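Local coordinates for protein potential RNA-dependent RNA polymerase (Human picobirnavirus, PDB 5I62) that catalyses RNA-templated RNA synthesis, and is probably involved in both transcription and genome replication of a small double-stranded RNA virus, at residues Met79-Pro84 / Thr196-Arg201; Val104-Lys109 / Ser378-Asp383; Leu184-Gln189 / Met428-Tyr433. All blocks are in the same frame, centred on the assembly; numbering follows the deposited sequence.

Contacts 1 and 3 are neighbours: their centres lie 8 Å apart on the paired strands 176-189 and 199-205, probably part of the polymerase fingers. Gln200 OE1 of contact 1 is 2.8 Å from Trp186 NE1 of contact 3, a probable hydrogen bond, and Ser80 CB packs against the carbonyl oxygens of Gln429 and Glu430. Contact 2 stands apart, its centre about 32 Å from that of contact 1 and 34 Å from that of contact 3. It joins segment 104-109 to a loop that is probably part of the palm, where the hairpin of strands 355-357 and 360-363 carries the Gly-Asp-Asp signature of polymerase motif C. All three join segments more than 100 residues apart in sequence.

Contact 1: Met79-Pro84 / Thr196-Arg201; sequences MSVMLP and TDVKQR
Gln200 reaches the loop of Val81 and Leu83 through its first two torsions: CG stands anti to its own carbonyl carbon, beside the backbone N (chi1 -53°), and the chain then bends at chi2 (-70°). This places CD beside the loop backbone, where the amide spans two peptide groups. NE2 donates to Val81 O over 2.8 Å in an almost perfectly straight bond (179°), while Leu83 N donates to OE1, also over 2.8 Å, from above the plane of the side-chain carbonyl. The second hydrogen of NE2 goes back to Gln200's own segment, to Val198 O at 3.0 Å. Both acceptors of NE2 lie in or close to the amide plane, which fixes the rotation of the group.

Van der Waals contacts flank this bridge. Leu83 crosses Gln200 at about a right angle, its CG 3.6 Å from Gln200 CD and its CD1 against Gln200 CG. Val198 packs against the loop backbone: its CG1 lies 3.5 Å from Val81 O, with Met79 O also near, and its CG2 makes an apolar contact with Val81 CB at 3.9 Å.

Segment 79-84 has no regular secondary structure, whereas 199-201 opens a strand paired with strand 176-189, from which Trp186 NE1 gives OE1 a second hydrogen bond. The side chain thus fastens an irregular loop to a sheet that probably belongs to the polymerase fingers. Both NE2 hydrogens are used and OE1 takes two donors, which sets the amide's orientation unambiguously: swapping oxygen and nitrogen would set like against like at every partner.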
# COMPACT_ATOMS: atom_id res chain seq x y z
N MET A 79 -5.37 5.00 -15.69
CA MET A 79 -4.70 5.26 -14.43
C MET A 79 -3.87 6.53 -14.41
O MET A 79 -3.35 6.90 -13.35
CB MET A 79 -3.76 4.10 -14.06
CG MET A 79 -4.39 2.75 -14.13
SD MET A 79 -3.13 1.47 -14.25
CE MET A 79 -2.44 1.57 -12.60
N SER A 80 -3.70 7.21 -15.54
CA SER A 80 -2.75 8.29 -15.63
C SER A 80 -3.36 9.66 -15.40
O SER A 80 -2.61 10.64 -15.28
CB SER A 80 -2.08 8.26 -17.00
OG SER A 80 -3.06 8.44 -18.00
N VAL A 81 -4.68 9.77 -15.40
CA VAL A 81 -5.31 11.09 -15.39
C VAL A 81 -5.20 11.66 -13.99
O VAL A 81 -5.86 11.20 -13.05
CB VAL A 81 -6.76 11.05 -15.88
CG1 VAL A 81 -7.38 12.44 -15.79
CG2 VAL A 81 -6.82 10.52 -17.31
N MET A 82 -4.36 12.68 -13.84
CA MET A 82 -4.14 13.37 -12.59
C MET A 82 -4.85 14.72 -12.61
O MET A 82 -4.55 15.57 -13.45
CB MET A 82 -2.63 13.52 -12.37
CG MET A 82 -2.25 14.40 -11.22
SD MET A 82 -0.45 14.68 -11.22
CE MET A 82 -0.30 15.48 -9.64
N LEU A 83 -5.79 14.92 -11.68
CA LEU A 83 -6.56 16.14 -11.67
C LEU A 83 -5.70 17.31 -11.20
O LEU A 83 -4.72 17.12 -10.47
CB LEU A 83 -7.78 16.00 -10.76
CG LEU A 83 -8.87 14.98 -11.14
CD1 LEU A 83 -10.01 15.04 -10.15
CD2 LEU A 83 -9.38 15.23 -12.55
N PRO A 84 -6.04 18.54 -11.59
CA PRO A 84 -5.33 19.72 -11.08
C PRO A 84 -5.51 19.85 -9.58
O PRO A 84 -6.48 19.35 -9.01
CB PRO A 84 -5.99 20.90 -11.80
CG PRO A 84 -6.77 20.32 -12.92
CD PRO A 84 -7.07 18.88 -12.60
N THR A 196 -12.39 10.35 -16.20
CA THR A 196 -12.80 10.93 -14.93
C THR A 196 -13.02 9.88 -13.82
O THR A 196 -13.34 10.25 -12.70
CB THR A 196 -14.09 11.74 -15.11
OG1 THR A 196 -15.05 10.95 -15.82
CG2 THR A 196 -13.81 13.00 -15.92
N ASP A 197 -12.82 8.59 -14.11
CA ASP A 197 -12.97 7.55 -13.10
C ASP A 197 -11.69 7.28 -12.31
O ASP A 197 -11.72 6.49 -11.36
CB ASP A 197 -13.46 6.25 -13.75
CG ASP A 197 -14.90 6.33 -14.25
OD1 ASP A 197 -15.70 7.09 -13.66
OD2 ASP A 197 -15.26 5.61 -15.21
N VAL A 198 -10.57 7.91 -12.68
CA VAL A 198 -9.30 7.61 -12.03
C VAL A 198 -9.34 8.09 -10.59
O VAL A 198 -9.68 9.25 -10.32
CB VAL A 198 -8.13 8.25 -12.81
CG1 VAL A 198 -6.81 7.99 -12.09
CG2 VAL A 198 -8.09 7.74 -14.23
N LYS A 199 -8.99 7.19 -9.66
CA LYS A 199 -8.88 7.50 -8.24
C LYS A 199 -7.67 8.39 -8.01
O LYS A 199 -6.56 8.05 -8.44
CB LYS A 199 -8.69 6.23 -7.41
CG LYS A 199 -9.88 5.31 -7.22
CD LYS A 199 -11.18 6.09 -7.13
CE LYS A 199 -11.93 5.96 -8.44
NZ LYS A 199 -13.06 6.92 -8.59
N GLN A 200 -7.86 9.49 -7.29
CA GLN A 200 -6.81 10.49 -7.08
C GLN A 200 -6.20 10.29 -5.69
O GLN A 200 -6.58 10.93 -4.72
CB GLN A 200 -7.37 11.90 -7.27
CG GLN A 200 -8.11 12.11 -8.59
CD GLN A 200 -7.17 12.11 -9.78
OE1 GLN A 200 -6.20 12.86 -9.81
NE2 GLN A 200 -7.48 11.28 -10.78
N ARG A 201 -5.20 9.41 -5.62
CA ARG A 201 -4.59 9.11 -4.32
C ARG A 201 -3.64 10.23 -3.89
O ARG A 201 -2.87 10.75 -4.69
CB ARG A 201 -3.83 7.78 -4.38
CG ARG A 201 -4.70 6.53 -4.53
CD ARG A 201 -3.86 5.25 -4.30
NE ARG A 201 -2.77 5.47 -3.35
CZ ARG A 201 -1.51 5.07 -3.53
NH1 ARG A 201 -1.18 4.40 -4.62
NH2 ARG A 201 -0.59 5.33 -2.61

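Contact 2: Val104-Lys109 / Ser378-Asp383; sequences VPFDTK and SRHGLD
Val104 and His380 bring the two backbones together, their CA atoms 5.0 Å apart, and one main-chain bond, Val104 N to Arg379 O at 2.9 Å, ties the segments. Neither is regular here: 104-107 approaches helix 108-116, and the chain leaves helix 370-378 through a turn in which Ser378 O accepts from both Gly381 N and Leu382 N. Gly381 takes up left-handed backbone angles that suit a residue without a side chain.

The imidazole of His380 is the hub. ND1 donates to Val104 O over 2.8 Å with the acceptor in the ring plane, and CE1 lies 3.3 Å from Pro105 O at the same edge. One ring face carries an offset face-to-face stack with Phe106, centroids 3.9 Å apart and planes 18° from parallel. On the opposite face Arg379 CG sits over the ring centre.

In the order of polymerase motifs, the helix 370-378 and the loop after it probably correspond to motif D of the palm, and Phe106 wedges between this loop and palm helices 271-284 and 327-345. From the latter helix Glu341 bonds His380 NE2 and Asp107 N. Bonds at both nitrogens fix the rotation of the imidazole ring.

Arg379 starts in the crowded position, CG between backbone N and carbonyl carbon (chi1 63°), which sets CG 3.6 Å from Val104 CG2; farther out its NE bonds Ser376 O. Beyond the stack, Asp107 N-caps helix 108-116, its OD1 accepting from Lys109 N at 2.8 Å.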
# COMPACT_ATOMS: atom_id res chain seq x y z
N VAL A 104 -14.50 6.65 20.39
CA VAL A 104 -14.46 6.10 21.75
C VAL A 104 -13.14 5.37 21.98
O VAL A 104 -12.50 4.91 21.03
CB VAL A 104 -15.66 5.18 22.03
CG1 VAL A 104 -16.98 5.87 21.67
CG2 VAL A 104 -15.50 3.87 21.29
N PRO A 105 -12.70 5.25 23.23
CA PRO A 105 -11.44 4.55 23.52
C PRO A 105 -11.52 3.08 23.16
O PRO A 105 -12.61 2.50 23.05
CB PRO A 105 -11.27 4.73 25.04
CG PRO A 105 -12.06 5.98 25.38
CD PRO A 105 -13.24 5.97 24.41
N PHE A 106 -10.35 2.47 22.97
CA PHE A 106 -10.25 1.05 22.66
C PHE A 106 -10.37 0.23 23.93
O PHE A 106 -9.94 0.66 25.01
CB PHE A 106 -8.91 0.74 21.99
CG PHE A 106 -8.85 1.08 20.52
CD1 PHE A 106 -8.95 2.40 20.08
CD2 PHE A 106 -8.61 0.09 19.59
CE1 PHE A 106 -8.85 2.71 18.72
CE2 PHE A 106 -8.50 0.38 18.24
CZ PHE A 106 -8.62 1.70 17.80
N ASP A 107 -10.94 -0.98 23.81
CA ASP A 107 -10.98 -1.91 24.94
C ASP A 107 -9.57 -2.30 25.36
O ASP A 107 -8.79 -2.81 24.55
CB ASP A 107 -11.78 -3.16 24.58
CG ASP A 107 -12.15 -3.99 25.81
OD1 ASP A 107 -11.42 -3.96 26.82
OD2 ASP A 107 -13.20 -4.66 25.77
N THR A 108 -9.26 -2.07 26.64
CA THR A 108 -7.97 -2.46 27.19
C THR A 108 -7.68 -3.95 27.01
O THR A 108 -6.52 -4.35 26.81
CB THR A 108 -7.95 -2.07 28.68
OG1 THR A 108 -7.85 -0.65 28.78
CG2 THR A 108 -6.79 -2.71 29.41
N LYS A 109 -8.72 -4.80 27.06
CA LYS A 109 -8.53 -6.23 26.89
C LYS A 109 -8.07 -6.57 25.47
O LYS A 109 -7.28 -7.50 25.27
CB LYS A 109 -9.82 -6.99 27.21
CG LYS A 109 -10.35 -6.76 28.63
CD LYS A 109 -11.35 -7.86 29.06
CE LYS A 109 -12.56 -7.94 28.13
NZ LYS A 109 -13.51 -9.07 28.49
N SER A 378 -16.22 1.09 13.80
CA SER A 378 -16.56 2.46 13.43
C SER A 378 -16.66 3.38 14.64
O SER A 378 -16.45 4.59 14.51
CB SER A 378 -17.87 2.49 12.65
OG SER A 378 -17.71 1.83 11.40
N ARG A 379 -17.00 2.84 15.81
CA ARG A 379 -17.12 3.67 17.00
C ARG A 379 -15.82 4.38 17.36
O ARG A 379 -15.84 5.33 18.15
CB ARG A 379 -17.59 2.81 18.18
CG ARG A 379 -16.60 1.74 18.54
CD ARG A 379 -17.12 0.85 19.65
NE ARG A 379 -16.52 -0.48 19.64
CZ ARG A 379 -16.72 -1.38 20.60
NH1 ARG A 379 -17.49 -1.07 21.64
NH2 ARG A 379 -16.16 -2.60 20.52
N HIS A 380 -14.70 3.94 16.82
CA HIS A 380 -13.43 4.62 17.06
C HIS A 380 -13.19 5.76 16.06
O HIS A 380 -12.05 6.23 15.94
CB HIS A 380 -12.29 3.61 17.01
CG HIS A 380 -12.48 2.48 17.97
ND1 HIS A 380 -12.50 2.68 19.33
CD2 HIS A 380 -12.72 1.16 17.77
CE1 HIS A 380 -12.70 1.52 19.94
NE2 HIS A 380 -12.84 0.58 19.02
N GLY A 381 -14.23 6.23 15.39
CA GLY A 381 -14.08 7.30 14.42
C GLY A 381 -13.67 6.84 13.05
O GLY A 381 -13.16 7.66 12.27
N LEU A 382 -13.87 5.57 12.72
CA LEU A 382 -13.50 5.03 11.42
C LEU A 382 -14.73 4.90 10.53
O LEU A 382 -15.85 4.70 11.01
CB LEU A 382 -12.80 3.67 11.58
CG LEU A 382 -11.62 3.78 12.54
CD1 LEU A 382 -11.12 2.39 12.94
CD2 LEU A 382 -10.49 4.64 11.87
N ASP A 383 -14.51 5.03 9.23
CA ASP A 383 -15.58 5.05 8.25
C ASP A 383 -15.58 3.75 7.47
O ASP A 383 -14.53 3.31 6.99
CB ASP A 383 -15.43 6.25 7.31
CG ASP A 383 -16.71 6.56 6.56
OD1 ASP A 383 -17.81 6.39 7.13
OD2 ASP A 383 -16.61 7.01 5.39

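Contact 3: Leu184-Gln189 / Met428-Tyr433; sequences LGWRGQ and MQERYY
Arg187, Glu430 and Arg431 form a salt-bridge network that pins the end of strand 176-189, in the probable fingers sheet, to the chain just beyond helix 419-427. The ionic part centres on Glu430, whose extended chain, with CG anti to the backbone N (chi1 -175°), carries the carboxylate to the strand. Arg187 grips it side-on with two nitrogens: NE meets OE2 at 2.6 Å and NH2 meets OE1 at 3.0 Å, both on the syn sides, the two flat groups being nearly coplanar. Arg431 NH2 forms a second salt bridge to OE2 at 3.1 Å, so the carboxylate probably offsets the repulsion between two guanidinium groups that approach closely.

Hydrogen bonds to the main chain complete the grip. Gly188 N donates to OE2 from above the carboxylate plane, over 2.9 Å, and Arg431 NH2 reaches Trp186 O at 3.0 Å in a more bent bond (137°).

Packing comes from the indole of Trp186, whose NE1 is bonded to Gln200. Gly188 N lies over one face of the ring, near its rim. Arg431 slides past with its guanidinium plane 87° from the ring, and its NH2 comes to 3.5 Å from Trp186 CE3.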
# COMPACT_ATOMS: atom_id res chain seq x y z
N LEU A 184 3.14 17.28 -1.31
CA LEU A 184 1.95 16.66 -1.88
C LEU A 184 2.33 15.88 -3.13
O LEU A 184 2.74 16.47 -4.14
CB LEU A 184 0.89 17.70 -2.21
CG LEU A 184 -0.41 17.11 -2.81
CD1 LEU A 184 -1.16 16.23 -1.81
CD2 LEU A 184 -1.34 18.19 -3.36
N GLY A 185 2.19 14.55 -3.07
CA GLY A 185 2.36 13.68 -4.21
C GLY A 185 1.04 13.05 -4.65
O GLY A 185 -0.03 13.31 -4.10
N TRP A 186 1.15 12.20 -5.67
CA TRP A 186 -0.04 11.70 -6.34
C TRP A 186 0.21 10.29 -6.85
O TRP A 186 1.31 9.97 -7.29
CB TRP A 186 -0.44 12.63 -7.49
CG TRP A 186 -1.60 12.12 -8.32
CD1 TRP A 186 -2.93 12.39 -8.12
CD2 TRP A 186 -1.53 11.29 -9.48
NE1 TRP A 186 -3.68 11.76 -9.08
CE2 TRP A 186 -2.85 11.08 -9.93
CE3 TRP A 186 -0.48 10.70 -10.19
CZ2 TRP A 186 -3.14 10.31 -11.06
CZ3 TRP A 186 -0.77 9.94 -11.31
CH2 TRP A 186 -2.09 9.75 -11.73
N ARG A 187 -0.83 9.45 -6.78
CA ARG A 187 -0.86 8.17 -7.47
C ARG A 187 -2.24 7.99 -8.07
O ARG A 187 -3.25 8.29 -7.43
CB ARG A 187 -0.56 6.98 -6.55
CG ARG A 187 0.84 6.97 -5.96
CD ARG A 187 1.91 6.88 -7.04
NE ARG A 187 1.80 5.67 -7.85
CZ ARG A 187 2.26 4.48 -7.48
NH1 ARG A 187 2.86 4.35 -6.29
NH2 ARG A 187 2.12 3.43 -8.27
N GLY A 188 -2.29 7.46 -9.29
CA GLY A 188 -3.54 7.17 -9.95
C GLY A 188 -3.89 5.71 -9.80
O GLY A 188 -3.04 4.83 -9.88
N GLN A 189 -5.18 5.45 -9.62
CA GLN A 189 -5.67 4.09 -9.51
C GLN A 189 -6.94 3.96 -10.34
O GLN A 189 -7.79 4.84 -10.34
CB GLN A 189 -5.92 3.74 -8.03
CG GLN A 189 -6.56 2.40 -7.80
CD GLN A 189 -6.55 2.02 -6.33
OE1 GLN A 189 -5.57 2.27 -5.62
NE2 GLN A 189 -7.65 1.44 -5.85
N MET A 428 -3.06 -0.17 -19.72
CA MET A 428 -3.08 1.21 -19.26
C MET A 428 -1.98 1.42 -18.24
O MET A 428 -1.80 0.60 -17.35
CB MET A 428 -4.41 1.55 -18.61
CG MET A 428 -5.58 1.47 -19.54
SD MET A 428 -5.57 2.97 -20.50
CE MET A 428 -7.19 2.87 -21.29
N GLN A 429 -1.27 2.54 -18.34
CA GLN A 429 -0.22 2.80 -17.38
C GLN A 429 -0.43 4.13 -16.68
O GLN A 429 -1.16 5.01 -17.16
CB GLN A 429 1.17 2.76 -18.03
CG GLN A 429 1.35 3.76 -19.14
CD GLN A 429 2.57 3.43 -19.98
OE1 GLN A 429 3.31 2.49 -19.66
NE2 GLN A 429 2.79 4.20 -21.05
N GLU A 430 0.22 4.25 -15.53
CA GLU A 430 0.06 5.42 -14.67
C GLU A 430 0.91 6.59 -15.14
O GLU A 430 0.52 7.75 -14.97
CB GLU A 430 0.45 5.05 -13.25
CG GLU A 430 0.21 6.14 -12.25
CD GLU A 430 0.46 5.65 -10.85
OE1 GLU A 430 0.73 4.44 -10.67
OE2 GLU A 430 0.40 6.49 -9.93
N ARG A 431 2.08 6.32 -15.69
CA ARG A 431 3.00 7.37 -16.07
C ARG A 431 3.62 7.05 -17.41
O ARG A 431 3.88 5.89 -17.74
CB ARG A 431 4.09 7.57 -15.03
CG ARG A 431 3.69 8.58 -13.99
CD ARG A 431 4.62 8.56 -12.80
NE ARG A 431 3.87 8.28 -11.59
CZ ARG A 431 3.10 9.17 -10.96
NH1 ARG A 431 3.00 10.42 -11.43
NH2 ARG A 431 2.44 8.82 -9.86
N TYR A 432 3.86 8.09 -18.18
CA TYR A 432 4.45 7.95 -19.50
C TYR A 432 5.97 7.94 -19.38
O TYR A 432 6.55 8.74 -18.65
CB TYR A 432 3.97 9.09 -20.40
CG TYR A 432 4.77 9.27 -21.65
CD1 TYR A 432 4.46 8.57 -22.81
CD2 TYR A 432 5.83 10.17 -21.69
CE1 TYR A 432 5.19 8.74 -23.96
CE2 TYR A 432 6.57 10.35 -22.84
CZ TYR A 432 6.24 9.64 -23.97
OH TYR A 432 6.98 9.82 -25.12
N TYR A 433 6.59 6.99 -20.07
CA TYR A 433 8.03 6.98 -20.28
C TYR A 433 8.27 6.79 -21.77
O TYR A 433 7.73 5.85 -22.38
CB TYR A 433 8.74 5.87 -19.48
CG TYR A 433 8.73 6.06 -17.97
CD1 TYR A 433 9.72 6.80 -17.32
CD2 TYR A 433 7.74 5.48 -17.18
CE1 TYR A 433 9.72 6.96 -15.93
CE2 TYR A 433 7.72 5.63 -15.80
CZ TYR A 433 8.71 6.37 -15.18
OH TYR A 433 8.69 6.53 -13.81